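PDB 4IV6: acyl-CoA dehydrogenase FadE3 from Mycobacterium smegmatis, which belongs to the acyl-CoA dehydrogenase family of flavoproteins and binds dihydroflavine-adenine dinucleotide in pockets shared between subunits of a four-chain assembly. Local coordinates for residues Gly132-Leu135 and Gln136-Arg139; Asn369-Gln372 and Arg373-Ile376; Ser224-Gly228 and Asp229-Arg233. One frame throughout, in Å; residues are numbered along the deposited sequence. Where two conformers were deposited one is given.

Interaction 1 (Gly132-Leu135 and Gln136-Arg139); sequences GSDL and QAMR. With FDA (dihydroflavine-adenine dinucleotide), chain D.
Met138 curls around the carbonyl oxygen of Leu135, and this is the tight part of the turn. Its backbone N donates to Leu135 O at 3.0 Å. With CG placed between its own backbone N and carbonyl carbon (chi1 67°), the side chain starts back over the same oxygen, and Met138 CG comes within 3.1 Å of Leu135 O. A bend at the last torsion then returns the methyl CE to 3.2 Å from Leu135 O, beside Leu135 CB. One residue earlier Ala137 N bonds to Asp134 O at 3.2 Å, giving two overlapping type I beta turns, 134-137 and 135-138.

The opposite flank is looser and wetter. Asp134 OD2 lies 3.6 Å from the exposed methyl Ala137 CB, while a water donates to Asp134 OD1 and accepts from Gln136 N. Asp134 OD2 has a firmer partner in Phe274 N of the second subunit.

Asp134 also centres an inverse gamma turn, just after residues that hold the FDA diphosphate: Gly132 N donates to FDA O1P at 2.8 Å and Ser133 OG to FDA O1A at 2.6 Å. The whole turn lies in the loop between strands 122-125 and 141-145, with Leu135 and Gln136 against Phe235 of helix 234-270 and Lys172, at the end of strand 166-172, bonded to the carbonyls of Gln136 and Met138.

Interaction 2 (Asn369-Gln372 and Arg373-Ile376); sequences NEIQ and RNVI. With FDA (dihydroflavine-adenine dinucleotide), chain D.
Gln372 sets CG anti to its backbone N (chi1 -173°) and bends at the next torsion, which folds the amide back over Ile376: NE2 rests 3.7 Å from Ile376 CG1, the two side chains crossing at a slant. Glu370 bends likewise at chi2 but has CG beside its backbone N (chi1 -62°), and its carboxylate reaches the FDA ribose, where OE1 accepts a hydrogen bond of 2.7 Å from FDA O2B.

Underneath runs regular alpha-helical bonding, each amide from Arg373 to Ile376 reaching the carbonyl four residues back, as in Asn374 N to Glu370 O at 3.1 Å. Ile371 CD1 sits over the face of the adenine, 3.7 Å from FDA C5A, and its CG2 packs on Val375 CG2 at 4.2 Å. Asn374 also lines the pocket, with ND2 3.3 Å from FDA N1A.

Arg373 runs extended past Asn369 O, and its NE makes a salt bridge with Asp290 of the third subunit. These eight residues form the start of helix 369-383, which meets FDA with its first two turns and packs Asn369, Arg373 and Ile376 against Leu324 of helix 316-340.

Interaction 3 (Ser224-Gly228 and Asp229-Arg233); sequences SSLLG and DDEGR
The chain bends sharply at Gly228, whose phi of 91° and psi near 180° lead Asp229 to Glu231 past the Leu226 side chain. This is an irregular connecting turn of the acyl-CoA dehydrogenase fold, leading from strand 219-222 of the beta region into the long helix 234-270. No direct hydrogen bond joins its two limbs; they meet through one leucine methyl and one water.

Leu226 supplies the apolar part. Its CG is anti to the backbone N (chi1 176°), and the CD2 branch is the one that reaches across, lying 3.8 Å from both Asp230 C and Glu231 N. Glu231 adds the shank of its side chain, with CG 4.0 Å from Leu226 CD2, before extending away to place OE2 in a hydrogen bond with Tyr149 OH. The side chain of Tyr149 also touches Leu226, so one strand residue serves both the leucine and the carboxylate.

The outer part of the turn is open. Asp229, exposed, keeps close to the peptide behind it, with OD1 3.8 Å from Gly228 C. Asp230 and Arg233 form a long salt bridge: OD2 lies above the guanidinium plane, offset toward its rim, 3.7 Å from Arg233 NH2, so the attraction is probably one of charge alone, with no N-H pointing at the oxygen. Gly232, also at positive phi, turns the chain into Arg233 at the N-cap position.

On the inner side, backbone bonds from Ser225 to Leu188 and Leu227 to Ile186 lay the first limb along strand 184-190, while Gly232 N reaches Ser185 OG. A water links the two limbs, donating to Leu227 O at 2.9 Å and to Asp230 O at 2.8 Å.

In the fold
From the N terminus, the three contacts follow in series, each a local contact between adjoining residues, two in loops and one along a helix; none encloses or crosses another. Interaction 1 lies in the loop linking strands 122-125 and 141-145. Interaction 3 comes next, where strand 219-222 gives way to helix 234-270, and interaction 2 comes last, opening helix 369-383. The first and last meet directly, Ser133 OG lying 3.6 Å from Ile371 CG1, so the middle-domain loop and the C-terminal helix join on one FDA, beside the second subunit. Interaction 3 stands apart, its nearest atoms about 9 Å from interaction 1 and about 15 Å from interaction 2, and ties the beta region to the helical bundle.

Interaction 1 (Gly132-Leu135 and Gln136-Arg139)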
loop_
_atom_site.group_PDB
_atom_site.type_symbol
_atom_site.label_atom_id
_atom_site.label_comp_id
_atom_site.label_asym_id
_atom_site.label_seq_id
_atom_site.Cartn_x
_atom_site.Cartn_y
_atom_site.Cartn_z
ATOM N N GLY B 132 -19.929 1.411 -19.866
ATOM C CA GLY B 132 -19.617 2.808 -19.692
ATOM C C GLY B 132 -18.204 3.173 -20.095
ATOM O O GLY B 132 -17.923 4.350 -20.361
ATOM N N SER B 133 -17.307 2.191 -20.176
ATOM C CA SER B 133 -15.943 2.475 -20.637
ATOM C C SER B 133 -15.830 2.421 -22.150
ATOM O O SER B 133 -15.237 3.310 -22.758
ATOM C CB SER B 133 -14.922 1.493 -20.023
ATOM O OG SER B 133 -15.020 1.455 -18.610
ATOM N N ASP B 134 -16.332 1.335 -22.748
ATOM C CA ASP B 134 -16.285 1.118 -24.177
ATOM C C ASP B 134 -17.447 1.817 -24.837
ATOM O O ASP B 134 -18.421 1.182 -25.281
ATOM C CB ASP B 134 -16.350 -0.390 -24.466
ATOM C CG ASP B 134 -16.091 -0.720 -25.908
ATOM O OD1 ASP B 134 -15.897 0.224 -26.715
ATOM O OD2 ASP B 134 -16.099 -1.941 -26.234
ATOM N N LEU B 135 -17.363 3.131 -24.897
ATOM C CA LEU B 135 -18.457 3.933 -25.446
ATOM C C LEU B 135 -18.615 3.788 -26.967
ATOM O O LEU B 135 -19.728 3.979 -27.507
ATOM C CB LEU B 135 -18.265 5.384 -25.059
ATOM C CG LEU B 135 -18.517 5.677 -23.576
ATOM C CD1 LEU B 135 -18.177 7.134 -23.332
ATOM C CD2 LEU B 135 -19.952 5.366 -23.116
ATOM N N GLN B 136 -17.526 3.439 -27.657
ATOM C CA GLN B 136 -17.598 3.211 -29.102
ATOM C C GLN B 136 -18.559 2.082 -29.432
ATOM O O GLN B 136 -19.129 2.055 -30.516
ATOM C CB GLN B 136 -16.206 2.874 -29.689
ATOM C CG GLN B 136 -16.204 2.683 -31.197
ATOM C CD GLN B 136 -16.700 3.938 -31.905
ATOM O OE1 GLN B 136 -16.096 4.998 -31.756
ATOM N NE2 GLN B 136 -17.820 3.845 -32.634
ATOM N N ALA B 137 -18.740 1.152 -28.494
ATOM C CA ALA B 137 -19.645 0.033 -28.697
ATOM C C ALA B 137 -21.103 0.363 -28.370
ATOM O O ALA B 137 -21.939 -0.530 -28.419
ATOM C CB ALA B 137 -19.201 -1.159 -27.874
ATOM N N MET B 138 -21.418 1.623 -28.058
ATOM C CA MET B 138 -22.759 1.991 -27.637
ATOM C C MET B 138 -23.796 1.639 -28.710
ATOM O O MET B 138 -23.495 1.621 -29.910
ATOM C CB MET B 138 -22.851 3.471 -27.293
ATOM C CG MET B 138 -22.686 4.443 -28.480
ATOM S SD MET B 138 -23.000 6.168 -28.018
ATOM C CE MET B 138 -21.641 6.488 -26.915
ATOM N N ARG B 139 -25.004 1.367 -28.254
ATOM C CA ARG B 139 -26.086 0.908 -29.124
ATOM C C ARG B 139 -27.110 2.016 -29.390
ATOM O O ARG B 139 -27.917 1.913 -30.327
ATOM C CB ARG B 139 -26.724 -0.326 -28.488
ATOM C CG ARG B 139 -25.747 -1.503 -28.383
ATOM C CD ARG B 139 -26.376 -2.671 -27.647
ATOM N NE ARG B 139 -27.582 -3.145 -28.330
ATOM C CZ ARG B 139 -28.404 -4.091 -27.872
ATOM N NH1 ARG B 139 -28.171 -4.707 -26.703
ATOM N NH2 ARG B 139 -29.463 -4.437 -28.604
HETATM P PA FDA D . -16.988 -1.526 -17.375
HETATM O O1A FDA D . -16.558 -0.637 -18.516
HETATM O O2A FDA D . -17.896 -2.698 -17.621
HETATM O O5B FDA D . -15.664 -2.033 -16.630
HETATM C C5B FDA D . -15.677 -3.064 -15.616
HETATM C C4B FDA D . -14.252 -3.233 -15.058
HETATM O O4B FDA D . -13.301 -3.471 -16.115
HETATM C C3B FDA D . -13.755 -1.982 -14.367
HETATM O O3B FDA D . -12.797 -2.353 -13.352
HETATM C C2B FDA D . -13.098 -1.230 -15.505
HETATM O O2B FDA D . -12.128 -0.268 -15.099
HETATM C C1B FDA D . -12.410 -2.372 -16.214
HETATM N N9A FDA D . -12.094 -2.082 -17.639
HETATM C C8A FDA D . -12.996 -1.986 -18.641
HETATM N N7A FDA D . -12.369 -1.763 -19.813
HETATM C C5A FDA D . -11.043 -1.706 -19.543
HETATM C C6A FDA D . -9.823 -1.494 -20.305
HETATM N N6A FDA D . -9.901 -1.292 -21.621
HETATM N N1A FDA D . -8.624 -1.496 -19.681
HETATM C C2A FDA D . -8.542 -1.731 -18.361
HETATM N N3A FDA D . -9.627 -1.931 -17.580
HETATM C C4A FDA D . -10.864 -1.944 -18.117
HETATM N N1 FDA D . -22.643 7.654 -16.424
HETATM C C2 FDA D . -23.208 8.627 -17.134
HETATM O O2 FDA D . -23.129 8.589 -18.377
HETATM N N3 FDA D . -23.861 9.648 -16.553
HETATM C C4 FDA D . -24.022 9.779 -15.236
HETATM O O4 FDA D . -24.670 10.742 -14.746
HETATM C C4X FDA D . -23.399 8.754 -14.374
HETATM N N5 FDA D . -23.511 8.752 -13.030
HETATM C C5X FDA D . -23.308 7.599 -12.343
HETATM C C6 FDA D . -23.805 7.427 -11.046
HETATM C C7 FDA D . -23.566 6.259 -10.322
HETATM C C7M FDA D . -24.137 6.075 -8.940
HETATM C C8 FDA D . -22.791 5.232 -10.897
HETATM C C8M FDA D . -22.471 3.933 -10.193
HETATM C C9 FDA D . -22.306 5.399 -12.184
HETATM C C9A FDA D . -22.571 6.563 -12.924
HETATM N N10 FDA D . -22.089 6.674 -14.245
HETATM C C10 FDA D . -22.709 7.642 -15.065
HETATM C "C1'" FDA D . -21.666 5.434 -14.905
HETATM C "C2'" FDA D . -20.161 5.342 -14.774
HETATM O "O2'" FDA D . -19.513 6.362 -15.534
HETATM C "C3'" FDA D . -19.724 3.950 -15.230
HETATM O "O3'" FDA D . -20.045 3.031 -14.191
HETATM C "C4'" FDA D . -18.247 3.852 -15.530
HETATM O "O4'" FDA D . -18.082 4.412 -16.843
HETATM C "C5'" FDA D . -17.767 2.390 -15.586
HETATM O "O5'" FDA D . -18.629 1.669 -16.436
HETATM P P FDA D . -19.010 0.139 -16.284
HETATM O O1P FDA D . -19.762 -0.156 -17.566
HETATM O O2P FDA D . -19.694 -0.074 -14.977
HETATM O O3P FDA D . -17.563 -0.570 -16.227
HETATM O O HOH W 1 -14.757 2.821 -26.801
#

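Interaction 2 (Asn369-Gln372 and Arg373-Ile376)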
loop_
_atom_site.group_PDB
_atom_site.type_symbol
_atom_site.label_atom_id
_atom_site.label_comp_id
_atom_site.label_asym_id
_atom_site.label_seq_id
_atom_site.Cartn_x
_atom_site.Cartn_y
_atom_site.Cartn_z
ATOM N N ASN B 369 -11.115 4.268 -12.375
ATOM C CA ASN B 369 -9.730 4.604 -12.202
ATOM C C ASN B 369 -8.789 3.770 -13.083
ATOM O O ASN B 369 -7.704 4.248 -13.417
ATOM C CB ASN B 369 -9.351 4.643 -10.729
ATOM C CG ASN B 369 -9.744 5.963 -10.070
ATOM O OD1 ASN B 369 -10.190 6.893 -10.742
ATOM N ND2 ASN B 369 -9.627 6.025 -8.753
ATOM N N GLU B 370 -9.215 2.572 -13.520
ATOM C CA GLU B 370 -8.418 1.815 -14.490
ATOM C C GLU B 370 -8.383 2.569 -15.834
ATOM O O GLU B 370 -7.313 2.766 -16.423
ATOM C CB GLU B 370 -8.911 0.384 -14.686
ATOM C CG GLU B 370 -8.843 -0.499 -13.422
ATOM C CD GLU B 370 -9.875 -0.151 -12.364
ATOM O OE1 GLU B 370 -10.968 0.327 -12.723
ATOM O OE2 GLU B 370 -9.575 -0.330 -11.151
ATOM N N ILE B 371 -9.538 3.036 -16.293
ATOM C CA ILE B 371 -9.562 3.814 -17.527
ATOM C C ILE B 371 -8.757 5.104 -17.339
ATOM O O ILE B 371 -8.009 5.510 -18.221
ATOM C CB ILE B 371 -10.982 4.158 -18.015
ATOM C CG1 ILE B 371 -11.738 2.885 -18.380
ATOM C CG2 ILE B 371 -10.918 5.127 -19.207
ATOM C CD1 ILE B 371 -11.097 2.041 -19.447
ATOM N N GLN B 372 -8.912 5.738 -16.190
ATOM C CA GLN B 372 -8.195 6.988 -15.947
ATOM C C GLN B 372 -6.651 6.798 -16.020
ATOM O O GLN B 372 -5.938 7.653 -16.555
ATOM C CB GLN B 372 -8.619 7.555 -14.602
ATOM C CG GLN B 372 -8.062 8.927 -14.311
ATOM C CD GLN B 372 -8.523 9.954 -15.315
ATOM O OE1 GLN B 372 -9.618 10.489 -15.191
ATOM N NE2 GLN B 372 -7.679 10.238 -16.322
ATOM N N ARG B 373 -6.133 5.699 -15.476
ATOM C CA ARG B 373 -4.673 5.452 -15.568
ATOM C C ARG B 373 -4.250 5.236 -17.002
ATOM O O ARG B 373 -3.189 5.704 -17.407
ATOM C CB ARG B 373 -4.236 4.222 -14.755
ATOM C CG ARG B 373 -4.343 4.378 -13.261
ATOM C CD ARG B 373 -3.527 3.331 -12.514
ATOM N NE ARG B 373 -3.590 3.582 -11.068
ATOM C CZ ARG B 373 -4.609 3.216 -10.286
ATOM N NH1 ARG B 373 -5.650 2.557 -10.771
ATOM N NH2 ARG B 373 -4.569 3.502 -8.993
ATOM N N ASN B 374 -5.055 4.496 -17.775
ATOM C CA ASN B 374 -4.753 4.298 -19.205
ATOM C C ASN B 374 -4.622 5.636 -19.916
ATOM O O ASN B 374 -3.737 5.830 -20.753
ATOM C CB ASN B 374 -5.847 3.499 -19.950
ATOM C CG ASN B 374 -5.927 2.042 -19.539
ATOM O OD1 ASN B 374 -4.974 1.430 -18.971
ATOM N ND2 ASN B 374 -7.078 1.452 -19.844
ATOM N N VAL B 375 -5.535 6.548 -19.603
ATOM C CA VAL B 375 -5.598 7.841 -20.285
ATOM C C VAL B 375 -4.368 8.656 -19.907
ATOM O O VAL B 375 -3.725 9.262 -20.757
ATOM C CB VAL B 375 -6.893 8.593 -19.899
ATOM C CG1 VAL B 375 -6.817 10.073 -20.266
ATOM C CG2 VAL B 375 -8.113 7.976 -20.588
ATOM N N ILE B 376 -4.017 8.609 -18.625
ATOM C CA ILE B 376 -2.854 9.329 -18.097
ATOM C C ILE B 376 -1.542 8.808 -18.700
ATOM O O ILE B 376 -0.672 9.611 -19.082
ATOM C CB ILE B 376 -2.842 9.281 -16.555
ATOM C CG1 ILE B 376 -3.963 10.191 -15.991
ATOM C CG2 ILE B 376 -1.508 9.749 -15.982
ATOM C CD1 ILE B 376 -4.278 9.914 -14.559
HETATM P PA FDA D . -16.988 -1.526 -17.375
HETATM O O1A FDA D . -16.558 -0.637 -18.516
HETATM O O2A FDA D . -17.896 -2.698 -17.621
HETATM O O5B FDA D . -15.664 -2.033 -16.630
HETATM C C5B FDA D . -15.677 -3.064 -15.616
HETATM C C4B FDA D . -14.252 -3.233 -15.058
HETATM O O4B FDA D . -13.301 -3.471 -16.115
HETATM C C3B FDA D . -13.755 -1.982 -14.367
HETATM O O3B FDA D . -12.797 -2.353 -13.352
HETATM C C2B FDA D . -13.098 -1.230 -15.505
HETATM O O2B FDA D . -12.128 -0.268 -15.099
HETATM C C1B FDA D . -12.410 -2.372 -16.214
HETATM N N9A FDA D . -12.094 -2.082 -17.639
HETATM C C8A FDA D . -12.996 -1.986 -18.641
HETATM N N7A FDA D . -12.369 -1.763 -19.813
HETATM C C5A FDA D . -11.043 -1.706 -19.543
HETATM C C6A FDA D . -9.823 -1.494 -20.305
HETATM N N6A FDA D . -9.901 -1.292 -21.621
HETATM N N1A FDA D . -8.624 -1.496 -19.681
HETATM C C2A FDA D . -8.542 -1.731 -18.361
HETATM N N3A FDA D . -9.627 -1.931 -17.580
HETATM C C4A FDA D . -10.864 -1.944 -18.117
HETATM N N1 FDA D . -22.643 7.654 -16.424
HETATM C C2 FDA D . -23.208 8.627 -17.134
HETATM O O2 FDA D . -23.129 8.589 -18.377
HETATM N N3 FDA D . -23.861 9.648 -16.553
HETATM C C4 FDA D . -24.022 9.779 -15.236
HETATM O O4 FDA D . -24.670 10.742 -14.746
HETATM C C4X FDA D . -23.399 8.754 -14.374
HETATM N N5 FDA D . -23.511 8.752 -13.030
HETATM C C5X FDA D . -23.308 7.599 -12.343
HETATM C C6 FDA D . -23.805 7.427 -11.046
HETATM C C7 FDA D . -23.566 6.259 -10.322
HETATM C C7M FDA D . -24.137 6.075 -8.940
HETATM C C8 FDA D . -22.791 5.232 -10.897
HETATM C C8M FDA D . -22.471 3.933 -10.193
HETATM C C9 FDA D . -22.306 5.399 -12.184
HETATM C C9A FDA D . -22.571 6.563 -12.924
HETATM N N10 FDA D . -22.089 6.674 -14.245
HETATM C C10 FDA D . -22.709 7.642 -15.065
HETATM C "C1'" FDA D . -21.666 5.434 -14.905
HETATM C "C2'" FDA D . -20.161 5.342 -14.774
HETATM O "O2'" FDA D . -19.513 6.362 -15.534
HETATM C "C3'" FDA D . -19.724 3.950 -15.230
HETATM O "O3'" FDA D . -20.045 3.031 -14.191
HETATM C "C4'" FDA D . -18.247 3.852 -15.530
HETATM O "O4'" FDA D . -18.082 4.412 -16.843
HETATM C "C5'" FDA D . -17.767 2.390 -15.586
HETATM O "O5'" FDA D . -18.629 1.669 -16.436
HETATM P P FDA D . -19.010 0.139 -16.284
HETATM O O1P FDA D . -19.762 -0.156 -17.566
HETATM O O2P FDA D . -19.694 -0.074 -14.977
HETATM O O3P FDA D . -17.563 -0.570 -16.227
#

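Interaction 3 (Ser224-Gly228 and Asp229-Arg233)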
loop_
_atom_site.group_PDB
_atom_site.type_symbol
_atom_site.label_atom_id
_atom_site.label_comp_id
_atom_site.label_asym_id
_atom_site.label_seq_id
_atom_site.Cartn_x
_atom_site.Cartn_y
_atom_site.Cartn_z
ATOM N N SER B 224 -32.104 20.297 -34.839
ATOM C CA SER B 224 -31.466 21.405 -34.109
ATOM C C SER B 224 -30.995 21.010 -32.700
ATOM O O SER B 224 -30.267 21.758 -32.051
ATOM C CB SER B 224 -32.429 22.599 -34.043
ATOM O OG SER B 224 -33.543 22.302 -33.208
ATOM N N SER B 225 -31.380 19.825 -32.225
ATOM C CA SER B 225 -30.888 19.333 -30.932
ATOM C C SER B 225 -29.404 18.979 -30.957
ATOM O O SER B 225 -28.802 18.809 -29.902
ATOM C CB SER B 225 -31.670 18.091 -30.489
ATOM O OG SER B 225 -31.473 17.037 -31.407
ATOM N N LEU B 226 -28.833 18.832 -32.151
ATOM C CA LEU B 226 -27.424 18.497 -32.299
ATOM C C LEU B 226 -26.584 19.536 -31.605
ATOM O O LEU B 226 -26.807 20.732 -31.769
ATOM C CB LEU B 226 -27.021 18.432 -33.785
ATOM C CG LEU B 226 -25.532 18.172 -34.045
ATOM C CD1 LEU B 226 -25.046 16.815 -33.517
ATOM C CD2 LEU B 226 -25.225 18.310 -35.522
ATOM N N LEU B 227 -25.621 19.100 -30.805
ATOM C CA LEU B 227 -24.688 20.042 -30.178
ATOM C C LEU B 227 -23.615 20.374 -31.194
ATOM O O LEU B 227 -22.822 19.518 -31.560
ATOM C CB LEU B 227 -24.059 19.449 -28.917
ATOM C CG LEU B 227 -23.000 20.323 -28.220
ATOM C CD1 LEU B 227 -23.631 21.559 -27.587
ATOM C CD2 LEU B 227 -22.270 19.493 -27.180
ATOM N N GLY B 228 -23.590 21.617 -31.624
ATOM C CA GLY B 228 -22.676 22.104 -32.660
ATOM C C GLY B 228 -23.303 21.986 -34.037
ATOM O O GLY B 228 -24.445 21.519 -34.174
ATOM N N ASP B 229 -22.549 22.398 -35.059
ATOM C CA ASP B 229 -23.036 22.386 -36.435
ATOM C C ASP B 229 -22.826 21.063 -37.152
ATOM O O ASP B 229 -23.524 20.809 -38.111
ATOM C CB ASP B 229 -22.361 23.484 -37.264
ATOM C CG ASP B 229 -22.660 24.871 -36.750
ATOM O OD1 ASP B 229 -23.763 25.110 -36.238
ATOM O OD2 ASP B 229 -21.774 25.721 -36.858
ATOM N N ASP B 230 -21.874 20.235 -36.701
ATOM C CA ASP B 230 -21.476 19.028 -37.434
ATOM C C ASP B 230 -21.617 17.789 -36.570
ATOM O O ASP B 230 -21.260 17.805 -35.392
ATOM C CB ASP B 230 -20.016 19.111 -37.867
ATOM C CG ASP B 230 -19.713 20.356 -38.672
ATOM O OD1 ASP B 230 -20.147 20.447 -39.827
ATOM O OD2 ASP B 230 -19.044 21.237 -38.118
ATOM N N GLU B 231 -22.154 16.726 -37.168
ATOM C CA GLU B 231 -22.172 15.397 -36.563
ATOM C C GLU B 231 -20.773 14.820 -36.494
ATOM O O GLU B 231 -19.903 15.203 -37.283
ATOM C CB GLU B 231 -23.051 14.456 -37.389
ATOM C CG GLU B 231 -24.509 14.893 -37.425
ATOM C CD GLU B 231 -25.363 13.993 -38.283
ATOM O OE1 GLU B 231 -24.768 13.158 -39.005
ATOM O OE2 GLU B 231 -26.615 14.113 -38.221
ATOM N N GLY B 232 -20.556 13.908 -35.552
ATOM C CA GLY B 232 -19.322 13.175 -35.482
ATOM C C GLY B 232 -18.212 13.755 -34.629
ATOM O O GLY B 232 -17.054 13.321 -34.769
ATOM N N ARG B 233 -18.543 14.709 -33.750
ATOM C CA ARG B 233 -17.556 15.339 -32.876
ATOM C C ARG B 233 -17.789 15.076 -31.397
ATOM O O ARG B 233 -17.155 15.712 -30.509
ATOM C CB ARG B 233 -17.581 16.835 -33.102
ATOM C CG ARG B 233 -17.312 17.176 -34.547
ATOM C CD ARG B 233 -16.931 18.609 -34.715
ATOM N NE ARG B 233 -16.543 18.828 -36.101
ATOM C CZ ARG B 233 -15.844 19.860 -36.536
ATOM N NH1 ARG B 233 -15.438 20.816 -35.704
ATOM N NH2 ARG B 233 -15.549 19.939 -37.826
HETATM O O HOH W 2 -20.757 19.846 -33.594
#